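PDB 3UGV: enolase from alpha proteobacterium BAL199, which is of undetermined specificity but belongs to the enolase superfamily and probably catalyses a magnesium-dependent reaction on a carboxylate substrate, as its mandelate racemase-like relatives do. Local coordinates for residues P37-L42 against D55-L60; A73-Y78 against H327-V332. One frame throughout, in Å; residues are numbered along the deposited sequence.

Interaction 1 (P37-L42 against D55-L60)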
ATOM      1  N   PRO F  37     -10.729 -15.210  46.577  1.00 41.36           N
ATOM      2  CA  PRO F  37      -9.642 -14.241  46.437  1.00 39.70           C
ATOM      3  C   PRO F  37      -8.604 -14.402  47.544  1.00 41.85           C
ATOM      4  O   PRO F  37      -8.966 -14.574  48.704  1.00 47.72           O
ATOM      5  CB  PRO F  37     -10.366 -12.900  46.582  1.00 37.14           C
ATOM      6  CG  PRO F  37     -11.502 -13.204  47.502  1.00 44.13           C
ATOM      7  CD  PRO F  37     -11.932 -14.614  47.183  1.00 42.18           C
ATOM      8  N   VAL F  38      -7.326 -14.373  47.189  1.00 36.34           N
ATOM      9  CA  VAL F  38      -6.289 -14.321  48.205  1.00 38.15           C
ATOM     10  C   VAL F  38      -5.274 -13.244  47.857  1.00 39.31           C
ATOM     11  O   VAL F  38      -5.302 -12.690  46.762  1.00 40.36           O
ATOM     12  CB  VAL F  38      -5.595 -15.682  48.426  1.00 39.98           C
ATOM     13  CG1 VAL F  38      -6.616 -16.802  48.366  1.00 45.56           C
ATOM     14  CG2 VAL F  38      -4.517 -15.901  47.414  1.00 35.97           C
ATOM     15  N   LEU F  39      -4.398 -12.936  48.806  1.00 36.90           N
ATOM     16  CA  LEU F  39      -3.424 -11.876  48.636  1.00 39.75           C
ATOM     17  C   LEU F  39      -2.140 -12.323  49.294  1.00 42.84           C
ATOM     18  O   LEU F  39      -2.099 -12.524  50.507  1.00 43.33           O
ATOM     19  CB  LEU F  39      -3.921 -10.570  49.270  1.00 39.29           C
ATOM     20  CG  LEU F  39      -3.178  -9.291  48.857  1.00 47.33           C
ATOM     21  CD1 LEU F  39      -3.560  -8.878  47.440  1.00 43.07           C
ATOM     22  CD2 LEU F  39      -3.432  -8.137  49.822  1.00 44.21           C
ATOM     23  N   LEU F  40      -1.095 -12.500  48.494  1.00 40.20           N
ATOM     24  CA  LEU F  40       0.171 -12.988  49.016  1.00 39.65           C
ATOM     25  C   LEU F  40       1.163 -11.849  49.137  1.00 47.37           C
ATOM     26  O   LEU F  40       1.067 -10.854  48.419  1.00 52.78           O
ATOM     27  CB  LEU F  40       0.751 -14.083  48.121  1.00 43.93           C
ATOM     28  CG  LEU F  40      -0.129 -15.290  47.798  1.00 39.09           C
ATOM     29  CD1 LEU F  40       0.660 -16.290  46.967  1.00 34.13           C
ATOM     30  CD2 LEU F  40      -0.676 -15.948  49.067  1.00 39.68           C
ATOM     31  N   LYS F  41       2.104 -11.995  50.063  1.00 51.87           N
ATOM     32  CA  LYS F  41       3.194 -11.048  50.200  1.00 53.13           C
ATOM     33  C   LYS F  41       4.360 -11.555  49.354  1.00 51.48           C
ATOM     34  O   LYS F  41       4.899 -12.632  49.628  1.00 49.45           O
ATOM     35  CB  LYS F  41       3.612 -10.923  51.665  1.00 52.23           C
ATOM     36  CG  LYS F  41       3.976  -9.507  52.075  1.00 67.81           C
ATOM     37  CD  LYS F  41       2.769  -8.589  51.942  1.00 78.73           C
ATOM     38  CE  LYS F  41       3.093  -7.171  52.386  1.00 82.63           C
ATOM     39  NZ  LYS F  41       1.866  -6.321  52.476  1.00 81.29           N
ATOM     40  N   LEU F  42       4.726 -10.795  48.320  1.00 41.15           N
ATOM     41  CA  LEU F  42       5.805 -11.193  47.406  1.00 45.62           C
ATOM     42  C   LEU F  42       7.173 -11.287  48.091  1.00 50.67           C
ATOM     43  O   LEU F  42       7.499 -10.481  48.966  1.00 54.41           O
ATOM     44  CB  LEU F  42       5.902 -10.229  46.218  1.00 40.18           C
ATOM     45  CG  LEU F  42       4.733 -10.146  45.235  1.00 39.05           C
ATOM     46  CD1 LEU F  42       4.918  -8.928  44.318  1.00 37.02           C
ATOM     47  CD2 LEU F  42       4.610 -11.435  44.436  1.00 27.77           C
ATOM     48  N   ASP F  55       2.171  -6.636  47.332  1.00 47.19           N
ATOM     49  CA  ASP F  55       1.066  -7.589  47.356  1.00 55.28           C
ATOM     50  C   ASP F  55       0.787  -8.183  45.980  1.00 46.81           C
ATOM     51  O   ASP F  55       0.853  -7.491  44.964  1.00 46.72           O
ATOM     52  CB  ASP F  55      -0.198  -6.913  47.889  1.00 63.98           C
ATOM     53  CG  ASP F  55      -0.006  -6.335  49.270  1.00 74.45           C
ATOM     54  OD1 ASP F  55       0.532  -7.049  50.144  1.00 75.11           O
ATOM     55  OD2 ASP F  55      -0.382  -5.161  49.478  1.00 81.98           O
ATOM     56  N   TRP F  56       0.467  -9.469  45.962  1.00 36.33           N
ATOM     57  CA  TRP F  56       0.153 -10.162  44.729  1.00 32.33           C
ATOM     58  C   TRP F  56      -1.168 -10.892  44.892  1.00 33.08           C
ATOM     59  O   TRP F  56      -1.253 -11.869  45.630  1.00 31.36           O
ATOM     60  CB  TRP F  56       1.270 -11.147  44.375  1.00 32.30           C
ATOM     61  CG  TRP F  56       1.133 -11.712  42.995  1.00 39.91           C
ATOM     62  CD1 TRP F  56       0.915 -13.027  42.646  1.00 36.40           C
ATOM     63  CD2 TRP F  56       1.184 -10.977  41.773  1.00 33.26           C
ATOM     64  NE1 TRP F  56       0.836 -13.142  41.279  1.00 30.79           N
ATOM     65  CE2 TRP F  56       0.991 -11.898  40.723  1.00 33.01           C
ATOM     66  CE3 TRP F  56       1.370  -9.627  41.462  1.00 38.62           C
ATOM     67  CZ2 TRP F  56       0.987 -11.508  39.390  1.00 34.55           C
ATOM     68  CZ3 TRP F  56       1.363  -9.245  40.143  1.00 36.16           C
ATOM     69  CH2 TRP F  56       1.176 -10.180  39.123  1.00 36.07           C
ATOM     70  N   PRO F  57      -2.216 -10.412  44.214  1.00 31.93           N
ATOM     71  CA  PRO F  57      -3.548 -11.027  44.300  1.00 23.69           C
ATOM     72  C   PRO F  57      -3.729 -12.238  43.376  1.00 34.33           C
ATOM     73  O   PRO F  57      -3.257 -12.221  42.243  1.00 38.72           O
ATOM     74  CB  PRO F  57      -4.472  -9.893  43.864  1.00 25.34           C
ATOM     75  CG  PRO F  57      -3.645  -9.088  42.912  1.00 28.13           C
ATOM     76  CD  PRO F  57      -2.213  -9.193  43.390  1.00 19.76           C
ATOM     77  N   LEU F  58      -4.400 -13.278  43.871  1.00 36.56           N
ATOM     78  CA  LEU F  58      -4.770 -14.446  43.071  1.00 39.66           C
ATOM     79  C   LEU F  58      -6.240 -14.797  43.317  1.00 38.52           C
ATOM     80  O   LEU F  58      -6.711 -14.757  44.451  1.00 46.41           O
ATOM     81  CB  LEU F  58      -3.922 -15.662  43.449  1.00 33.98           C
ATOM     82  CG  LEU F  58      -2.408 -15.564  43.349  1.00 35.64           C
ATOM     83  CD1 LEU F  58      -1.746 -16.741  44.053  1.00 35.65           C
ATOM     84  CD2 LEU F  58      -1.966 -15.491  41.901  1.00 40.14           C
ATOM     85  N   ILE F  59      -6.967 -15.130  42.259  1.00 31.17           N
ATOM     86  CA  ILE F  59      -8.289 -15.723  42.429  1.00 32.45           C
ATOM     87  C   ILE F  59      -8.187 -17.225  42.150  1.00 37.17           C
ATOM     88  O   ILE F  59      -7.846 -17.639  41.040  1.00 42.46           O
ATOM     89  CB  ILE F  59      -9.330 -15.062  41.512  1.00 31.21           C
ATOM     90  CG1 ILE F  59      -9.514 -13.595  41.906  1.00 34.69           C
ATOM     91  CG2 ILE F  59     -10.662 -15.815  41.572  1.00 24.22           C
ATOM     92  CD1 ILE F  59     -10.212 -12.750  40.857  1.00 35.40           C
ATOM     93  N   LEU F  60      -8.437 -18.032  43.175  1.00 40.75           N
ATOM     94  CA  LEU F  60      -8.428 -19.490  43.050  1.00 40.37           C
ATOM     95  C   LEU F  60      -9.794 -19.972  42.584  1.00 43.06           C
ATOM     96  O   LEU F  60     -10.816 -19.616  43.161  1.00 50.42           O
ATOM     97  CB  LEU F  60      -8.083 -20.147  44.391  1.00 36.73           C
ATOM     98  CG  LEU F  60      -6.611 -20.400  44.729  1.00 37.58           C
ATOM     99  CD1 LEU F  60      -5.794 -19.142  44.671  1.00 29.62           C
ATOM    100  CD2 LEU F  60      -6.477 -21.034  46.104  1.00 38.91           C
TER

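Interaction 2 (A73-Y78 against H327-V332)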
ATOM      1  N   ALA F  73      -7.916 -23.916  38.472  1.00 31.34           N
ATOM      2  CA  ALA F  73      -6.974 -22.971  37.888  1.00 27.04           C
ATOM      3  C   ALA F  73      -7.012 -21.678  38.697  1.00 34.54           C
ATOM      4  O   ALA F  73      -7.788 -21.543  39.653  1.00 36.53           O
ATOM      5  CB  ALA F  73      -7.320 -22.703  36.442  1.00 25.26           C
ATOM      6  N   TYR F  74      -6.175 -20.721  38.332  1.00 30.92           N
ATOM      7  CA  TYR F  74      -6.157 -19.467  39.070  1.00 38.24           C
ATOM      8  C   TYR F  74      -5.969 -18.274  38.145  1.00 35.20           C
ATOM      9  O   TYR F  74      -5.489 -18.408  37.026  1.00 28.43           O
ATOM     10  CB  TYR F  74      -5.085 -19.482  40.169  1.00 34.26           C
ATOM     11  CG  TYR F  74      -3.663 -19.589  39.661  1.00 29.87           C
ATOM     12  CD1 TYR F  74      -2.947 -18.455  39.277  1.00 30.08           C
ATOM     13  CD2 TYR F  74      -3.033 -20.816  39.574  1.00 30.54           C
ATOM     14  CE1 TYR F  74      -1.643 -18.553  38.819  1.00 24.65           C
ATOM     15  CE2 TYR F  74      -1.733 -20.926  39.112  1.00 32.73           C
ATOM     16  CZ  TYR F  74      -1.041 -19.799  38.736  1.00 26.36           C
ATOM     17  OH  TYR F  74       0.261 -19.920  38.284  1.00 34.91           O
ATOM     18  N   LEU F  75      -6.373 -17.110  38.630  1.00 35.55           N
ATOM     19  CA  LEU F  75      -6.193 -15.868  37.908  1.00 30.19           C
ATOM     20  C   LEU F  75      -5.206 -15.015  38.683  1.00 28.82           C
ATOM     21  O   LEU F  75      -5.147 -15.089  39.914  1.00 34.66           O
ATOM     22  CB  LEU F  75      -7.530 -15.132  37.781  1.00 29.60           C
ATOM     23  CG  LEU F  75      -8.498 -15.619  36.707  1.00 28.02           C
ATOM     24  CD1 LEU F  75      -9.870 -15.081  36.983  1.00 22.14           C
ATOM     25  CD2 LEU F  75      -8.029 -15.149  35.354  1.00 31.99           C
ATOM     26  N   GLU F  76      -4.429 -14.215  37.957  1.00 23.14           N
ATOM     27  CA  GLU F  76      -3.532 -13.245  38.565  1.00 30.80           C
ATOM     28  C   GLU F  76      -3.861 -11.871  38.012  1.00 34.93           C
ATOM     29  O   GLU F  76      -3.245 -11.426  37.042  1.00 38.22           O
ATOM     30  CB  GLU F  76      -2.079 -13.589  38.250  1.00 30.02           C
ATOM     31  CG  GLU F  76      -1.740 -15.037  38.502  1.00 35.43           C
ATOM     32  CD  GLU F  76      -0.278 -15.335  38.287  1.00 40.99           C
ATOM     33  OE1 GLU F  76       0.529 -15.029  39.194  1.00 43.37           O
ATOM     34  OE2 GLU F  76       0.060 -15.869  37.208  1.00 40.16           O
ATOM     35  N   PRO F  77      -4.829 -11.189  38.639  1.00 28.32           N
ATOM     36  CA  PRO F  77      -5.413  -9.945  38.119  1.00 32.14           C
ATOM     37  C   PRO F  77      -4.680  -8.638  38.469  1.00 31.57           C
ATOM     38  O   PRO F  77      -5.186  -7.576  38.098  1.00 32.60           O
ATOM     39  CB  PRO F  77      -6.810  -9.946  38.734  1.00 24.56           C
ATOM     40  CG  PRO F  77      -6.604 -10.602  40.063  1.00 24.08           C
ATOM     41  CD  PRO F  77      -5.505 -11.644  39.865  1.00 24.62           C
ATOM     42  N   TYR F  78      -3.544  -8.705  39.157  1.00 30.88           N
ATOM     43  CA  TYR F  78      -2.702  -7.518  39.377  1.00 35.39           C
ATOM     44  C   TYR F  78      -3.203  -6.556  40.453  1.00 37.29           C
ATOM     45  O   TYR F  78      -2.489  -6.250  41.404  1.00 46.84           O
ATOM     46  CB  TYR F  78      -2.561  -6.727  38.083  1.00 34.13           C
ATOM     47  CG  TYR F  78      -1.487  -7.201  37.149  1.00 33.19           C
ATOM     48  CD1 TYR F  78      -0.200  -6.703  37.255  1.00 40.28           C
ATOM     49  CD2 TYR F  78      -1.764  -8.117  36.134  1.00 40.49           C
ATOM     50  CE1 TYR F  78       0.794  -7.116  36.397  1.00 47.98           C
ATOM     51  CE2 TYR F  78      -0.771  -8.542  35.258  1.00 41.82           C
ATOM     52  CZ  TYR F  78       0.509  -8.030  35.399  1.00 46.11           C
ATOM     53  OH  TYR F  78       1.528  -8.416  34.559  1.00 49.11           O
ATOM     54  N   HIS F 327       3.113 -15.240  29.094  1.00 23.49           N
ATOM     55  CA  HIS F 327       3.150 -14.247  30.145  1.00 23.74           C
ATOM     56  C   HIS F 327       2.334 -14.718  31.335  1.00 27.65           C
ATOM     57  O   HIS F 327       1.142 -14.998  31.205  1.00 24.71           O
ATOM     58  CB  HIS F 327       2.603 -12.921  29.665  1.00 18.04           C
ATOM     59  CG  HIS F 327       2.596 -11.871  30.724  1.00 25.88           C
ATOM     60  ND1 HIS F 327       1.441 -11.440  31.339  1.00 27.45           N
ATOM     61  CD2 HIS F 327       3.611 -11.174  31.290  1.00 23.38           C
ATOM     62  CE1 HIS F 327       1.741 -10.507  32.224  1.00 27.70           C
ATOM     63  NE2 HIS F 327       3.052 -10.335  32.223  1.00 28.02           N
ATOM     64  N   LEU F 328       2.994 -14.796  32.486  1.00 26.74           N
ATOM     65  CA  LEU F 328       2.415 -15.341  33.708  1.00 25.30           C
ATOM     66  C   LEU F 328       1.918 -16.792  33.530  1.00 31.85           C
ATOM     67  O   LEU F 328       2.165 -17.432  32.493  1.00 24.73           O
ATOM     68  CB  LEU F 328       1.324 -14.408  34.244  1.00 20.52           C
ATOM     69  CG  LEU F 328       1.796 -12.991  34.602  1.00 28.10           C
ATOM     70  CD1 LEU F 328       0.639 -12.102  35.067  1.00 20.24           C
ATOM     71  CD2 LEU F 328       2.893 -13.044  35.666  1.00 31.60           C
ATOM     72  N   TYR F 329       1.250 -17.309  34.559  1.00 24.73           N
ATOM     73  CA  TYR F 329       0.643 -18.642  34.521  1.00 24.22           C
ATOM     74  C   TYR F 329       1.578 -19.719  34.001  1.00 21.97           C
ATOM     75  O   TYR F 329       1.289 -20.359  32.995  1.00 30.18           O
ATOM     76  CB  TYR F 329      -0.633 -18.627  33.674  1.00 27.89           C
ATOM     77  CG  TYR F 329      -1.558 -17.491  34.027  1.00 24.70           C
ATOM     78  CD1 TYR F 329      -2.533 -17.650  34.996  1.00 20.49           C
ATOM     79  CD2 TYR F 329      -1.444 -16.258  33.400  1.00 25.86           C
ATOM     80  CE1 TYR F 329      -3.379 -16.616  35.334  1.00 23.02           C
ATOM     81  CE2 TYR F 329      -2.284 -15.208  33.735  1.00 30.22           C
ATOM     82  CZ  TYR F 329      -3.251 -15.395  34.707  1.00 31.29           C
ATOM     83  OH  TYR F 329      -4.102 -14.370  35.047  1.00 34.84           O
ATOM     84  N   PRO F 330       2.693 -19.940  34.703  1.00 19.63           N
ATOM     85  CA  PRO F 330       3.743 -20.846  34.228  1.00 25.12           C
ATOM     86  C   PRO F 330       3.219 -22.260  34.029  1.00 26.05           C
ATOM     87  O   PRO F 330       3.669 -22.955  33.112  1.00 30.02           O
ATOM     88  CB  PRO F 330       4.788 -20.802  35.354  1.00 28.09           C
ATOM     89  CG  PRO F 330       4.533 -19.531  36.045  1.00 25.99           C
ATOM     90  CD  PRO F 330       3.062 -19.277  35.959  1.00 20.54           C
ATOM     91  N   GLU F 331       2.262 -22.683  34.849  1.00 22.01           N
ATOM     92  CA  GLU F 331       1.729 -24.044  34.701  1.00 30.98           C
ATOM     93  C   GLU F 331       0.914 -24.250  33.417  1.00 33.31           C
ATOM     94  O   GLU F 331       1.258 -25.113  32.611  1.00 36.34           O
ATOM     95  CB  GLU F 331       0.951 -24.494  35.941  1.00 37.96           C
ATOM     96  CG  GLU F 331       1.777 -24.448  37.214  1.00 43.51           C
ATOM     97  CD  GLU F 331       1.934 -23.032  37.750  1.00 49.96           C
ATOM     98  OE1 GLU F 331       1.120 -22.153  37.387  1.00 51.32           O
ATOM     99  OE2 GLU F 331       2.876 -22.796  38.530  1.00 48.28           O
ATOM    100  N   VAL F 332      -0.154 -23.475  33.226  1.00 32.19           N
ATOM    101  CA  VAL F 332      -0.898 -23.530  31.972  1.00 30.53           C
ATOM    102  C   VAL F 332       0.074 -23.212  30.853  1.00 30.00           C
ATOM    103  O   VAL F 332       0.073 -23.848  29.792  1.00 27.23           O
ATOM    104  CB  VAL F 332      -2.045 -22.500  31.908  1.00 35.59           C
ATOM    105  CG1 VAL F 332      -2.839 -22.690  30.626  1.00 30.04           C
ATOM    106  CG2 VAL F 332      -2.960 -22.629  33.108  1.00 33.73           C
TER

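Interaction 1 (P37-L42 against D55-L60)
Val38 and Leu58 face each other as a hydrogen-bonded pair in the antiparallel beta hairpin that opens the N-terminal domain of this mandelate racemase-like enolase. The ladder is regular: Val38 N reaches Leu58 O at 2.8 Å and the return bond comes from Leu58 N. Leu40 and Trp56 repeat the pattern two residues on, Leu40 N to Trp56 O being almost straight, 177° at the hydrogen. Pro57, between the two hydrogen-bonded pairs, and Pro37, just beyond the first, both sit at non-hydrogen-bonded sites, so neither is asked for an N-H across this pair of strands. Instead, Pro57 CA lies 3.5 Å from Val38 O in a CA-H...O contact.

Side chains alternate between the faces. On the face of Val38, Leu40, Trp56 and Leu58, Leu40 CD1 touches Leu58 CD1 at 3.8 Å, and at the hairpin end Leu42 CD2 presses on Trp56 CB at 3.4 Å. On the other face Leu39 spreads its two methyls, CD1 against the Pro57 ring and CD2 against the Asp55 carboxylate carbon. At the more exposed end Lys41 runs alongside Asp55, its chain bent at chi2 (63°), which brings NZ to the syn side of Asp55 OD1 in a 2.8 Å salt bridge.

Farther out, helix 83-97 covers the Leu39 face, where Met83 touches Pro37, Pro57 and Ile59. Trp351 and Tyr78 meet the Trp56 indole edge-to-face; with CG trans to the backbone N (chi1 -170°), the ring is placed for NE1 to hydrogen-bond Glu76 OE1.

Interaction 2 (A73-Y78 against H327-V332)
Tyr329 and Glu76 grip each other twice where the end of the N-terminal domain's sheet meets the barrel domain of the enolase fold. Glu76 N donates to Tyr329 OH at 2.9 Å (167° at the hydrogen), and Tyr329 N, at the N-cap position of helix 330-337, donates to Glu76 OE2 at 3.2 Å. The extended Glu76 chain runs antiparallel to the tyrosine side chain, placing OE2 over the centre of the ring with the carboxylate nearly perpendicular to it, while Tyr74 O lies at the ring edge, 3.2 Å from Tyr329 CE1. The Tyr74 ring is near parallel to that of Tyr329 (25°) but displaced, and Tyr74 OH donates to the syn side of Glu331 OE1 at 2.6 Å. This part is buried and close-fitting. A phenylalanine in place of Tyr329 would probably leave Glu76 N without its hydroxyl acceptor and weaken the join between the domains.

Tyr78, the one partly exposed residue, meets Leu328 CD1 through CE2 at 3.8 Å, an apolar touch. Phe117 of a second subunit stacks on the Tyr78 ring. His327, about 4 Å from a bound magnesium ion, is hydrogen-bonded through ND1 to Asp300 and turns its imidazole edge to Tyr78, CE1 lying 3.1 Å from Tyr78 OH.

Interactions 1 and 2 follow in series along the chain, their centres about 11 Å apart. Strand 52-65 supplies half of interaction 1 and neighbours strand 71-75, which begins interaction 2, in the same three-stranded antiparallel sheet; Ile59 O and Leu75 N, 2.9 Å apart, join the two. A second link is made by packing, Pro57 O lying 3.3 Å from Pro77 CD. The first contact is local, with 12 residues between its segments, whereas the second spans 248 and couples the N-terminal domain to the C-terminal one. Together they connect the hairpin through the sheet to the loop carrying His327, beside the magnesium site formed by Asp225, Glu251 and Glu277.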